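Spore coat polysaccharide biosynthesis protein spsE (Bacillus subtilis, PDB 1VLI) probably acts as a synthase of the N-acylneuraminate-9-phosphate type in making the polysaccharide of the spore coat. Local coordinates at residues E202-S207 against E293-S298; I318-P323 against R363-D368; G327-E332 against G358-R363. All blocks are in the same frame, centred on the assembly; numbering follows the deposited sequence.

Contact 1. Residues E202-S207 against E293-S298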
ATOM      1  N   GLU A 202     -14.316 -15.272   6.093  1.00 63.26           N
ATOM      2  CA  GLU A 202     -15.639 -14.605   6.037  1.00 63.09           C
ATOM      3  C   GLU A 202     -15.511 -13.123   5.713  1.00 63.30           C
ATOM      4  O   GLU A 202     -16.474 -12.499   5.242  1.00 60.33           O
ATOM      5  CB  GLU A 202     -16.394 -14.716   7.369  1.00 61.48           C
ATOM      6  CG  GLU A 202     -16.291 -16.054   8.085  1.00 72.63           C
ATOM      7  CD  GLU A 202     -15.036 -16.182   8.937  1.00 77.20           C
ATOM      8  OE1 GLU A 202     -14.825 -15.328   9.824  1.00 78.75           O
ATOM      9  OE2 GLU A 202     -14.268 -17.149   8.729  1.00 77.38           O
ATOM     10  N   TYR A 203     -14.326 -12.569   5.985  1.00 62.87           N
ATOM     11  CA  TYR A 203     -14.080 -11.146   5.814  1.00 65.33           C
ATOM     12  C   TYR A 203     -13.433 -10.755   4.485  1.00 65.10           C
ATOM     13  O   TYR A 203     -13.125  -9.579   4.265  1.00 69.20           O
ATOM     14  CB  TYR A 203     -13.284 -10.582   6.996  1.00 67.59           C
ATOM     15  CG  TYR A 203     -14.047 -10.644   8.297  1.00 76.49           C
ATOM     16  CD1 TYR A 203     -15.118  -9.769   8.554  1.00 82.69           C
ATOM     17  CD2 TYR A 203     -13.723 -11.596   9.268  1.00 82.99           C
ATOM     18  CE1 TYR A 203     -15.830  -9.836   9.755  1.00 80.80           C
ATOM     19  CE2 TYR A 203     -14.423 -11.668  10.473  1.00 82.84           C
ATOM     20  CZ  TYR A 203     -15.471 -10.789  10.707  1.00 79.85           C
ATOM     21  OH  TYR A 203     -16.152 -10.870  11.896  1.00 81.72           O
ATOM     22  N   SER A 204     -13.260 -11.724   3.595  1.00 62.91           N
ATOM     23  CA  SER A 204     -12.630 -11.489   2.291  1.00 60.83           C
ATOM     24  C   SER A 204     -13.382 -10.485   1.415  1.00 60.72           C
ATOM     25  O   SER A 204     -12.750  -9.685   0.716  1.00 60.60           O
ATOM     26  CB  SER A 204     -12.499 -12.800   1.532  1.00 57.27           C
ATOM     27  OG  SER A 204     -11.821 -13.749   2.327  1.00 59.18           O
ATOM     28  N   ASN A 205     -14.716 -10.554   1.445  1.00 58.20           N
ATOM     29  CA  ASN A 205     -15.583  -9.829   0.528  1.00 55.56           C
ATOM     30  C   ASN A 205     -15.051  -9.764  -0.900  1.00 54.00           C
ATOM     31  O   ASN A 205     -14.909  -8.684  -1.458  1.00 56.16           O
ATOM     32  CB  ASN A 205     -15.876  -8.423   1.056  1.00 49.77           C
ATOM     33  CG  ASN A 205     -16.731  -8.444   2.316  1.00 62.91           C
ATOM     34  OD1 ASN A 205     -17.931  -8.843   2.306  1.00 54.07           O
ATOM     35  ND2 ASN A 205     -16.131  -8.004   3.415  1.00 54.80           N
ATOM     36  N   LEU A 206     -14.788 -10.919  -1.498  1.00 52.17           N
ATOM     37  CA  LEU A 206     -14.241 -10.977  -2.864  1.00 50.97           C
ATOM     38  C   LEU A 206     -15.150 -10.439  -3.987  1.00 51.68           C
ATOM     39  O   LEU A 206     -14.661 -10.110  -5.076  1.00 48.01           O
ATOM     40  CB  LEU A 206     -13.771 -12.397  -3.193  1.00 49.66           C
ATOM     41  CG  LEU A 206     -12.681 -13.042  -2.338  1.00 55.17           C
ATOM     42  CD1 LEU A 206     -12.089 -14.250  -3.054  1.00 56.17           C
ATOM     43  CD2 LEU A 206     -11.580 -12.039  -2.037  1.00 55.21           C
ATOM     44  N   SER A 207     -16.470 -10.348  -3.741  1.00 52.23           N
ATOM     45  CA  SER A 207     -17.350  -9.749  -4.754  1.00 55.43           C
ATOM     46  C   SER A 207     -16.954  -8.284  -5.034  1.00 56.61           C
ATOM     47  O   SER A 207     -17.380  -7.699  -6.017  1.00 61.05           O
ATOM     48  CB  SER A 207     -18.834  -9.873  -4.379  1.00 57.15           C
ATOM     49  OG  SER A 207     -19.027  -9.402  -3.067  1.00 60.31           O
ATOM     50  N   GLU A 293     -20.329 -18.507  -0.911  1.00 67.99           N
ATOM     51  CA  GLU A 293     -21.021 -17.385  -0.273  1.00 68.21           C
ATOM     52  C   GLU A 293     -20.141 -16.706   0.758  1.00 66.76           C
ATOM     53  O   GLU A 293     -20.243 -15.494   0.965  1.00 67.12           O
ATOM     54  CB  GLU A 293     -22.233 -17.904   0.465  1.00 70.71           C
ATOM     55  CG  GLU A 293     -23.350 -16.894   0.556  1.00 84.40           C
ATOM     56  CD  GLU A 293     -24.086 -16.778  -0.762  1.00 98.74           C
ATOM     57  OE1 GLU A 293     -23.584 -16.050  -1.658  1.00101.90           O
ATOM     58  OE2 GLU A 293     -25.156 -17.426  -0.894  1.00 97.77           O
ATOM     59  N   LYS A 294     -19.294 -17.519   1.404  1.00 64.14           N
ATOM     60  CA  LYS A 294     -18.494 -17.122   2.546  1.00 61.37           C
ATOM     61  C   LYS A 294     -17.387 -16.219   2.040  1.00 59.75           C
ATOM     62  O   LYS A 294     -17.115 -15.197   2.645  1.00 60.33           O
ATOM     63  CB  LYS A 294     -17.945 -18.361   3.288  1.00 61.73           C
ATOM     64  CG  LYS A 294     -17.022 -18.049   4.501  1.00 66.66           C
ATOM     65  CD  LYS A 294     -16.941 -19.164   5.570  1.00 62.53           C
ATOM     66  CE  LYS A 294     -16.151 -20.420   5.111  1.00 78.44           C
ATOM     67  NZ  LYS A 294     -14.651 -20.262   5.023  1.00 73.81           N
ATOM     68  N   LEU A 295     -16.784 -16.573   0.909  1.00 58.22           N
ATOM     69  CA  LEU A 295     -15.738 -15.744   0.316  1.00 56.63           C
ATOM     70  C   LEU A 295     -16.282 -14.545  -0.452  1.00 57.10           C
ATOM     71  O   LEU A 295     -15.652 -13.483  -0.456  1.00 55.89           O
ATOM     72  CB  LEU A 295     -14.806 -16.571  -0.571  1.00 57.91           C
ATOM     73  CG  LEU A 295     -13.980 -17.646   0.131  1.00 54.41           C
ATOM     74  CD1 LEU A 295     -13.404 -18.589  -0.898  1.00 50.46           C
ATOM     75  CD2 LEU A 295     -12.890 -17.039   1.025  1.00 56.91           C
ATOM     76  N   LEU A 296     -17.455 -14.676  -1.083  1.00 58.25           N
ATOM     77  CA  LEU A 296     -17.998 -13.543  -1.840  1.00 55.10           C
ATOM     78  C   LEU A 296     -18.302 -12.336  -0.954  1.00 55.90           C
ATOM     79  O   LEU A 296     -17.907 -11.197  -1.271  1.00 56.33           O
ATOM     80  CB  LEU A 296     -19.180 -13.945  -2.727  1.00 54.47           C
ATOM     81  CG  LEU A 296     -18.771 -14.768  -3.971  1.00 52.77           C
ATOM     82  CD1 LEU A 296     -19.974 -15.300  -4.742  1.00 54.39           C
ATOM     83  CD2 LEU A 296     -17.806 -14.035  -4.929  1.00 41.83           C
ATOM     84  N   GLY A 297     -18.926 -12.592   0.187  1.00 56.23           N
ATOM     85  CA  GLY A 297     -19.420 -11.514   1.040  1.00 58.86           C
ATOM     86  C   GLY A 297     -20.269 -10.507   0.275  1.00 63.21           C
ATOM     87  O   GLY A 297     -21.064 -10.861  -0.606  1.00 64.50           O
ATOM     88  N   SER A 298     -20.076  -9.236   0.603  1.00 68.09           N
ATOM     89  CA  SER A 298     -20.825  -8.133   0.008  1.00 70.50           C
ATOM     90  C   SER A 298     -19.968  -7.319  -0.985  1.00 72.65           C
ATOM     91  O   SER A 298     -18.781  -7.033  -0.718  1.00 73.99           O
ATOM     92  CB  SER A 298     -21.330  -7.219   1.131  1.00 69.87           C
ATOM     93  OG  SER A 298     -22.061  -6.126   0.609  1.00 77.34           O
TER
HETATM   94  O   HOH W   1     -16.369 -12.430   2.529  1.00 55.69           O
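N205 and S207 grip the end of helix 293-296 and the residues just after it. S298 N donates to N205 OD1 at 2.8 Å, in the carboxamide plane and on a lone pair, nearly straight at 168°. Two residues earlier, L296 O takes two donors: S207 N at 3.0 Å lies in its carbonyl plane, whereas S207 OG, at 2.8 Å, sits 50° above that plane. The hydroxyl reaches it because chi1 of 51° sets OG between the backbone N and the carbonyl carbon. L206 N adds a bond to L295 O at 2.9 Å. L295 O and L296 O are the last carbonyls of helix 293-296, after which G297 leaves helical geometry with positive phi; their donors, L206 N, S207 N and S207 OG, come from the loop that joins strand 188-193 to helix 208-215 of the NeuB-family TIM barrel. A water accepts from N205 N at 2.7 Å and lies within bonding distance of E202 O and K294 O. Farther out, E202 and K294 run side by side, CG to CD 4.1 Å, their charged ends not in contact. S204 O is bonded by H192 NE2, and A236 of helix 232-239 packs on L206 and L295.

Contact 2. Residues I318-P323 against R363-D368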
ATOM      1  N   ILE A 318      -4.806  16.568   8.324  1.00 56.30           N
ATOM      2  CA  ILE A 318      -3.892  17.676   8.431  1.00 55.47           C
ATOM      3  C   ILE A 318      -3.656  18.040   9.891  1.00 56.34           C
ATOM      4  O   ILE A 318      -4.612  18.327  10.631  1.00 55.06           O
ATOM      5  CB  ILE A 318      -4.430  18.871   7.640  1.00 55.72           C
ATOM      6  CG1 ILE A 318      -4.596  18.497   6.171  1.00 48.95           C
ATOM      7  CG2 ILE A 318      -3.481  20.023   7.782  1.00 44.15           C
ATOM      8  CD1 ILE A 318      -5.178  19.583   5.343  1.00 50.67           C
ATOM      9  N   PHE A 319      -2.382  18.056  10.291  1.00 54.54           N
ATOM     10  CA  PHE A 319      -2.007  18.220  11.696  1.00 54.83           C
ATOM     11  C   PHE A 319      -0.990  19.297  11.852  1.00 55.16           C
ATOM     12  O   PHE A 319      -0.190  19.491  10.961  1.00 56.96           O
ATOM     13  CB  PHE A 319      -1.422  16.922  12.237  1.00 54.42           C
ATOM     14  CG  PHE A 319      -2.454  15.902  12.605  1.00 57.23           C
ATOM     15  CD1 PHE A 319      -2.941  15.010  11.659  1.00 55.97           C
ATOM     16  CD2 PHE A 319      -2.953  15.840  13.907  1.00 59.05           C
ATOM     17  CE1 PHE A 319      -3.929  14.067  11.997  1.00 57.57           C
ATOM     18  CE2 PHE A 319      -3.924  14.902  14.258  1.00 46.59           C
ATOM     19  CZ  PHE A 319      -4.414  14.017  13.292  1.00 55.76           C
ATOM     20  N   THR A 320      -1.024  20.006  12.977  1.00 56.91           N
ATOM     21  CA  THR A 320       0.001  20.994  13.280  1.00 59.84           C
ATOM     22  C   THR A 320       1.288  20.285  13.704  1.00 59.49           C
ATOM     23  O   THR A 320       1.259  19.344  14.512  1.00 59.78           O
ATOM     24  CB  THR A 320      -0.441  21.932  14.399  1.00 59.89           C
ATOM     25  OG1 THR A 320      -1.038  21.161  15.447  1.00 65.38           O
ATOM     26  CG2 THR A 320      -1.565  22.856  13.933  1.00 64.80           C
ATOM     27  N   THR A 321       2.405  20.731  13.148  1.00 57.80           N
ATOM     28  CA  THR A 321       3.720  20.234  13.563  1.00 57.80           C
ATOM     29  C   THR A 321       4.383  21.130  14.626  1.00 60.55           C
ATOM     30  O   THR A 321       5.366  20.717  15.252  1.00 64.62           O
ATOM     31  CB  THR A 321       4.661  20.070  12.362  1.00 54.56           C
ATOM     32  OG1 THR A 321       4.754  21.306  11.660  1.00 62.07           O
ATOM     33  CG2 THR A 321       4.087  19.158  11.350  1.00 50.40           C
ATOM     34  N   ALA A 322       3.855  22.351  14.808  1.00 60.09           N
ATOM     35  CA  ALA A 322       4.296  23.324  15.826  1.00 58.13           C
ATOM     36  C   ALA A 322       3.044  24.060  16.339  1.00 57.79           C
ATOM     37  O   ALA A 322       1.984  23.861  15.784  1.00 59.29           O
ATOM     38  CB  ALA A 322       5.295  24.312  15.220  1.00 56.50           C
ATOM     39  N   PRO A 323       3.117  24.866  17.402  1.00 57.26           N
ATOM     40  CA  PRO A 323       1.962  25.700  17.758  1.00 57.06           C
ATOM     41  C   PRO A 323       1.739  26.794  16.706  1.00 56.69           C
ATOM     42  O   PRO A 323       2.690  27.445  16.261  1.00 54.13           O
ATOM     43  CB  PRO A 323       2.364  26.325  19.108  1.00 55.16           C
ATOM     44  CG  PRO A 323       3.510  25.536  19.587  1.00 54.36           C
ATOM     45  CD  PRO A 323       4.224  25.043  18.359  1.00 56.80           C
ATOM     46  N   ARG A 363      -7.458  31.394  15.044  1.00 52.72           N
ATOM     47  CA  ARG A 363      -7.227  31.270  16.481  1.00 52.31           C
ATOM     48  C   ARG A 363      -5.962  30.449  16.697  1.00 54.35           C
ATOM     49  O   ARG A 363      -5.521  29.741  15.789  1.00 54.90           O
ATOM     50  CB  ARG A 363      -8.398  30.567  17.157  1.00 49.29           C
ATOM     51  CG  ARG A 363      -8.727  29.191  16.558  1.00 50.48           C
ATOM     52  CD  ARG A 363     -10.037  28.612  17.058  1.00 51.77           C
ATOM     53  NE  ARG A 363     -10.139  27.166  16.858  1.00 54.86           N
ATOM     54  CZ  ARG A 363     -11.159  26.432  17.303  1.00 60.27           C
ATOM     55  NH1 ARG A 363     -12.147  27.019  17.969  1.00 58.60           N
ATOM     56  NH2 ARG A 363     -11.206  25.119  17.087  1.00 52.71           N
ATOM     57  N   ASP A 364      -5.414  30.518  17.904  1.00 54.59           N
ATOM     58  CA  ASP A 364      -4.292  29.681  18.307  1.00 56.09           C
ATOM     59  C   ASP A 364      -4.590  28.195  18.135  1.00 57.46           C
ATOM     60  O   ASP A 364      -5.643  27.735  18.540  1.00 60.76           O
ATOM     61  CB  ASP A 364      -3.975  29.922  19.778  1.00 56.05           C
ATOM     62  CG  ASP A 364      -3.498  31.339  20.058  1.00 55.88           C
ATOM     63  OD1 ASP A 364      -3.195  32.096  19.099  1.00 50.96           O
ATOM     64  OD2 ASP A 364      -3.392  31.760  21.226  1.00 50.80           O
ATOM     65  N   ILE A 365      -3.663  27.450  17.550  1.00 56.47           N
ATOM     66  CA  ILE A 365      -3.790  25.998  17.472  1.00 57.05           C
ATOM     67  C   ILE A 365      -2.579  25.393  18.173  1.00 59.43           C
ATOM     68  O   ILE A 365      -1.440  25.771  17.872  1.00 58.10           O
ATOM     69  CB  ILE A 365      -3.860  25.534  16.019  1.00 53.52           C
ATOM     70  CG1 ILE A 365      -4.693  26.518  15.188  1.00 52.15           C
ATOM     71  CG2 ILE A 365      -4.446  24.132  15.944  1.00 60.12           C
ATOM     72  CD1 ILE A 365      -4.627  26.303  13.690  1.00 49.36           C
ATOM     73  N   PRO A 366      -2.809  24.499  19.140  1.00 62.31           N
ATOM     74  CA  PRO A 366      -1.707  23.786  19.794  1.00 63.38           C
ATOM     75  C   PRO A 366      -0.936  22.898  18.794  1.00 64.36           C
ATOM     76  O   PRO A 366      -1.482  22.522  17.749  1.00 64.91           O
ATOM     77  CB  PRO A 366      -2.425  22.935  20.847  1.00 63.29           C
ATOM     78  CG  PRO A 366      -3.763  23.629  21.064  1.00 63.81           C
ATOM     79  CD  PRO A 366      -4.126  24.139  19.710  1.00 62.59           C
ATOM     80  N   ALA A 367       0.321  22.575  19.088  1.00 64.48           N
ATOM     81  CA  ALA A 367       1.073  21.651  18.227  1.00 65.11           C
ATOM     82  C   ALA A 367       0.425  20.294  18.355  1.00 67.36           C
ATOM     83  O   ALA A 367      -0.287  20.052  19.332  1.00 69.55           O
ATOM     84  CB  ALA A 367       2.510  21.577  18.653  1.00 64.57           C
ATOM     85  N   ASP A 368       0.648  19.425  17.367  1.00 68.33           N
ATOM     86  CA  ASP A 368       0.168  18.038  17.397  1.00 68.84           C
ATOM     87  C   ASP A 368      -1.336  17.853  17.444  1.00 67.26           C
ATOM     88  O   ASP A 368      -1.829  16.858  17.980  1.00 68.64           O
ATOM     89  CB  ASP A 368       0.780  17.309  18.577  1.00 70.33           C
ATOM     90  CG  ASP A 368       2.029  16.622  18.204  1.00 82.37           C
ATOM     91  OD1 ASP A 368       1.891  15.468  17.713  1.00 96.65           O
ATOM     92  OD2 ASP A 368       3.169  17.166  18.326  1.00 82.88           O
TER
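T320 turns its hydroxyl to the backbone of the P366-D368 turn. OG1 stands 2.7 Å from P366 O, the distance of a hydrogen bond, although its proton has another acceptor within reach; the same OG1 is also hydrogen-bonded to T369 N. A chi1 of 45° puts OG1 between the backbone N and the carbonyl carbon, which leaves CG2 anti to that carbon. On the backbone, D368 N donates to T320 O at 2.9 Å, bent to 138° at the hydrogen and with the donor 47° above the carbonyl plane. Around this polar centre, T320 CG2 meets I365 CG2 at 3.7 Å as the two side chains cross obliquely. The A367 methyl packs on the A322-P323 peptide, its CB 3.9 Å from P323 CD, and A367 CA makes a CH...O contact with A322 O. An alanine in place of T320 would probably leave P366 O and T369 N without their OG1 partner and open a gap beside I365 CG2. Strand 317-320, paired with strand 335-338 in the SAF (antifreeze-like) domain, thus has the T320 hydroxyl and one backbone bond holding this loop against its end, and its backbone bonding continues to T369 and I371.

Contact 3. Residues G327-E332 against G358-R363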
ATOM      1  N   GLY A 327      -3.574  34.489  13.190  1.00 53.90           N
ATOM      2  CA  GLY A 327      -3.057  35.455  12.210  1.00 55.30           C
ATOM      3  C   GLY A 327      -2.037  34.805  11.281  1.00 54.77           C
ATOM      4  O   GLY A 327      -1.815  35.267  10.144  1.00 57.38           O
ATOM      5  N   GLU A 328      -1.439  33.714  11.761  1.00 52.04           N
ATOM      6  CA  GLU A 328      -0.270  33.119  11.124  1.00 52.43           C
ATOM      7  C   GLU A 328      -0.603  32.259   9.871  1.00 51.06           C
ATOM      8  O   GLU A 328      -1.488  31.380   9.889  1.00 46.11           O
ATOM      9  CB  GLU A 328       0.526  32.334  12.180  1.00 52.86           C
ATOM     10  CG  GLU A 328       1.875  31.776  11.741  1.00 57.33           C
ATOM     11  CD  GLU A 328       2.432  30.751  12.725  1.00 56.78           C
ATOM     12  OE1 GLU A 328       2.088  30.880  13.955  1.00 61.22           O
ATOM     13  OE2 GLU A 328       3.222  29.811  12.265  1.00 65.40           O
ATOM     14  N   ALA A 329       0.117  32.532   8.782  1.00 50.31           N
ATOM     15  CA  ALA A 329      -0.023  31.786   7.539  1.00 49.64           C
ATOM     16  C   ALA A 329       0.279  30.297   7.804  1.00 51.22           C
ATOM     17  O   ALA A 329       1.145  29.975   8.613  1.00 53.87           O
ATOM     18  CB  ALA A 329       0.902  32.362   6.463  1.00 45.02           C
ATOM     19  N   PHE A 330      -0.484  29.407   7.175  1.00 51.32           N
ATOM     20  CA  PHE A 330      -0.237  27.983   7.243  1.00 51.24           C
ATOM     21  C   PHE A 330       0.800  27.726   6.201  1.00 52.22           C
ATOM     22  O   PHE A 330       0.756  28.343   5.128  1.00 53.94           O
ATOM     23  CB  PHE A 330      -1.460  27.217   6.833  1.00 46.82           C
ATOM     24  CG  PHE A 330      -2.525  27.184   7.860  1.00 52.03           C
ATOM     25  CD1 PHE A 330      -2.347  26.464   9.038  1.00 49.84           C
ATOM     26  CD2 PHE A 330      -3.742  27.829   7.638  1.00 51.08           C
ATOM     27  CE1 PHE A 330      -3.352  26.401   9.990  1.00 50.38           C
ATOM     28  CE2 PHE A 330      -4.743  27.784   8.592  1.00 53.71           C
ATOM     29  CZ  PHE A 330      -4.552  27.067   9.773  1.00 49.19           C
ATOM     30  N   SER A 331       1.719  26.817   6.499  1.00 52.72           N
ATOM     31  CA  SER A 331       2.731  26.443   5.530  1.00 55.40           C
ATOM     32  C   SER A 331       3.273  25.045   5.791  1.00 58.69           C
ATOM     33  O   SER A 331       3.040  24.460   6.861  1.00 58.77           O
ATOM     34  CB  SER A 331       3.860  27.467   5.539  1.00 54.93           C
ATOM     35  OG  SER A 331       4.719  27.234   6.637  1.00 53.73           O
ATOM     36  N   GLU A 332       3.964  24.510   4.783  1.00 62.76           N
ATOM     37  CA  GLU A 332       4.797  23.306   4.872  1.00 65.00           C
ATOM     38  C   GLU A 332       5.545  23.215   6.223  1.00 64.89           C
ATOM     39  O   GLU A 332       5.886  22.130   6.678  1.00 66.34           O
ATOM     40  CB  GLU A 332       5.826  23.386   3.736  1.00 68.81           C
ATOM     41  CG  GLU A 332       6.246  22.082   3.065  1.00 81.40           C
ATOM     42  CD  GLU A 332       5.240  21.570   2.030  1.00 90.00           C
ATOM     43  OE1 GLU A 332       4.655  22.391   1.282  1.00 86.68           O
ATOM     44  OE2 GLU A 332       5.042  20.331   1.956  1.00 87.84           O
ATOM     45  N   GLY A 358      -1.411  30.474   1.378  1.00 61.03           N
ATOM     46  CA  GLY A 358      -1.505  31.773   2.013  1.00 60.51           C
ATOM     47  C   GLY A 358      -2.706  31.983   2.911  1.00 62.04           C
ATOM     48  O   GLY A 358      -3.070  33.113   3.225  1.00 63.30           O
ATOM     49  N   VAL A 359      -3.343  30.901   3.326  1.00 61.02           N
ATOM     50  CA  VAL A 359      -4.445  31.008   4.265  1.00 58.34           C
ATOM     51  C   VAL A 359      -3.840  31.183   5.660  1.00 58.26           C
ATOM     52  O   VAL A 359      -2.718  30.739   5.884  1.00 61.73           O
ATOM     53  CB  VAL A 359      -5.313  29.754   4.171  1.00 56.05           C
ATOM     54  CG1 VAL A 359      -6.347  29.731   5.263  1.00 53.61           C
ATOM     55  CG2 VAL A 359      -5.968  29.710   2.812  1.00 53.43           C
ATOM     56  N   ARG A 360      -4.577  31.819   6.580  1.00 57.25           N
ATOM     57  CA  ARG A 360      -4.087  32.133   7.947  1.00 57.24           C
ATOM     58  C   ARG A 360      -4.986  31.589   9.069  1.00 59.68           C
ATOM     59  O   ARG A 360      -6.229  31.440   8.862  1.00 61.70           O
ATOM     60  CB  ARG A 360      -3.986  33.638   8.110  1.00 56.28           C
ATOM     61  CG  ARG A 360      -2.999  34.290   7.176  1.00 58.98           C
ATOM     62  CD  ARG A 360      -3.035  35.807   7.250  1.00 55.61           C
ATOM     63  NE  ARG A 360      -2.033  36.386   6.359  1.00 65.81           N
ATOM     64  CZ  ARG A 360      -0.795  36.718   6.737  1.00 67.85           C
ATOM     65  NH1 ARG A 360      -0.395  36.511   7.990  1.00 62.08           N
ATOM     66  NH2 ARG A 360       0.046  37.256   5.858  1.00 63.20           N
ATOM     67  N   ALA A 361      -4.374  31.312  10.261  1.00 58.13           N
ATOM     68  CA  ALA A 361      -5.173  30.787  11.388  1.00 56.94           C
ATOM     69  C   ALA A 361      -6.118  31.869  11.940  1.00 55.39           C
ATOM     70  O   ALA A 361      -5.733  33.054  12.057  1.00 54.57           O
ATOM     71  CB  ALA A 361      -4.237  30.278  12.505  1.00 52.85           C
ATOM     72  N   VAL A 362      -7.339  31.484  12.317  1.00 55.32           N
ATOM     73  CA  VAL A 362      -8.206  32.470  12.998  1.00 53.34           C
ATOM     74  C   VAL A 362      -8.178  32.375  14.521  1.00 53.13           C
ATOM     75  O   VAL A 362      -8.797  33.173  15.205  1.00 57.34           O
ATOM     76  CB  VAL A 362      -9.649  32.503  12.450  1.00 52.56           C
ATOM     77  CG1 VAL A 362      -9.629  32.693  10.950  1.00 54.02           C
ATOM     78  CG2 VAL A 362     -10.445  31.262  12.855  1.00 48.80           C
ATOM     79  N   ARG A 363      -7.458  31.394  15.044  1.00 52.72           N
ATOM     80  CA  ARG A 363      -7.227  31.270  16.481  1.00 52.31           C
ATOM     81  C   ARG A 363      -5.962  30.449  16.697  1.00 54.35           C
ATOM     82  O   ARG A 363      -5.521  29.741  15.789  1.00 54.90           O
ATOM     83  CB  ARG A 363      -8.398  30.567  17.157  1.00 49.29           C
ATOM     84  CG  ARG A 363      -8.727  29.191  16.558  1.00 50.48           C
ATOM     85  CD  ARG A 363     -10.037  28.612  17.058  1.00 51.77           C
ATOM     86  NE  ARG A 363     -10.139  27.166  16.858  1.00 54.86           N
ATOM     87  CZ  ARG A 363     -11.159  26.432  17.303  1.00 60.27           C
ATOM     88  NH1 ARG A 363     -12.147  27.019  17.969  1.00 58.60           N
ATOM     89  NH2 ARG A 363     -11.206  25.119  17.087  1.00 52.71           N
TER
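R360 lays its side chain across G327 and hydrogen-bonds the carbonyl of that glycine: NH1 donates to G327 O at 2.9 Å, with an N-H...O angle of 166°. The chain is extended from CG to NE, and chi4 of -93° turns CZ out of that line; G327 O lies at the edge of the guanidinium, in its plane. The aliphatic part covers the same atom, with CD only 3.2 Å from G327 O. R360 also touches a crystal neighbour, which may influence its pose. F330 packs on the backbone and side chains of V359-A361. Its CG is anti to the carbonyl carbon (chi1 -76°), and the ring lies alongside V359-A361. CD2 meets V359 CG1 at 4.0 Å, CE2 comes to 3.8 Å from R360 C, and CZ approaches A361 CB at 4.2 Å; I324 and I376 touch the ring as well. Backbone bonds fix the spacing. F330 N donates to V359 O at 2.9 Å, nearly along the C=O axis, while A361 N reaches E328 O from above its carbonyl plane and G327 N donates to A361 O at 2.8 Å. The first two flank A329 and R360, a single antiparallel, non-hydrogen-bonded bridge between two loops of the SAF domain, one ahead of strand 335-338 and the other after helix 352-356; the G327 N bond lies beyond it. The E328 carboxylate turns elsewhere, to Q325 N and N334 ND2. The chemistry implies a join carried by main-chain hydrogen bonds, with a buried phenyl ring on one flank and an exposed arginine adding a charged donor to a glycine carbonyl.

How the contacts relate
Contact 1 ties a loop of the TIM barrel to the short helix 293-296, and contacts 2 and 3 belong to the SAF domain, with about 42 and 46 Å between their centres and that of contact 1. All three are partly buried and none is a deep core. Contacts 2 and 3 are neighbours, with centres about 10 Å apart: they share R363, and I365 CD1 of contact 2 packs on F330 CE1 of contact 3 at 3.9 Å. Contact 3 lies between the two segments of contact 2 in the chain. The chemistry follows place: contact 1 feeds donors and a water to a helix end, contact 2 centres on a buried hydroxyl, and contact 3 combines bridged backbones with a phenyl ring and an arginine.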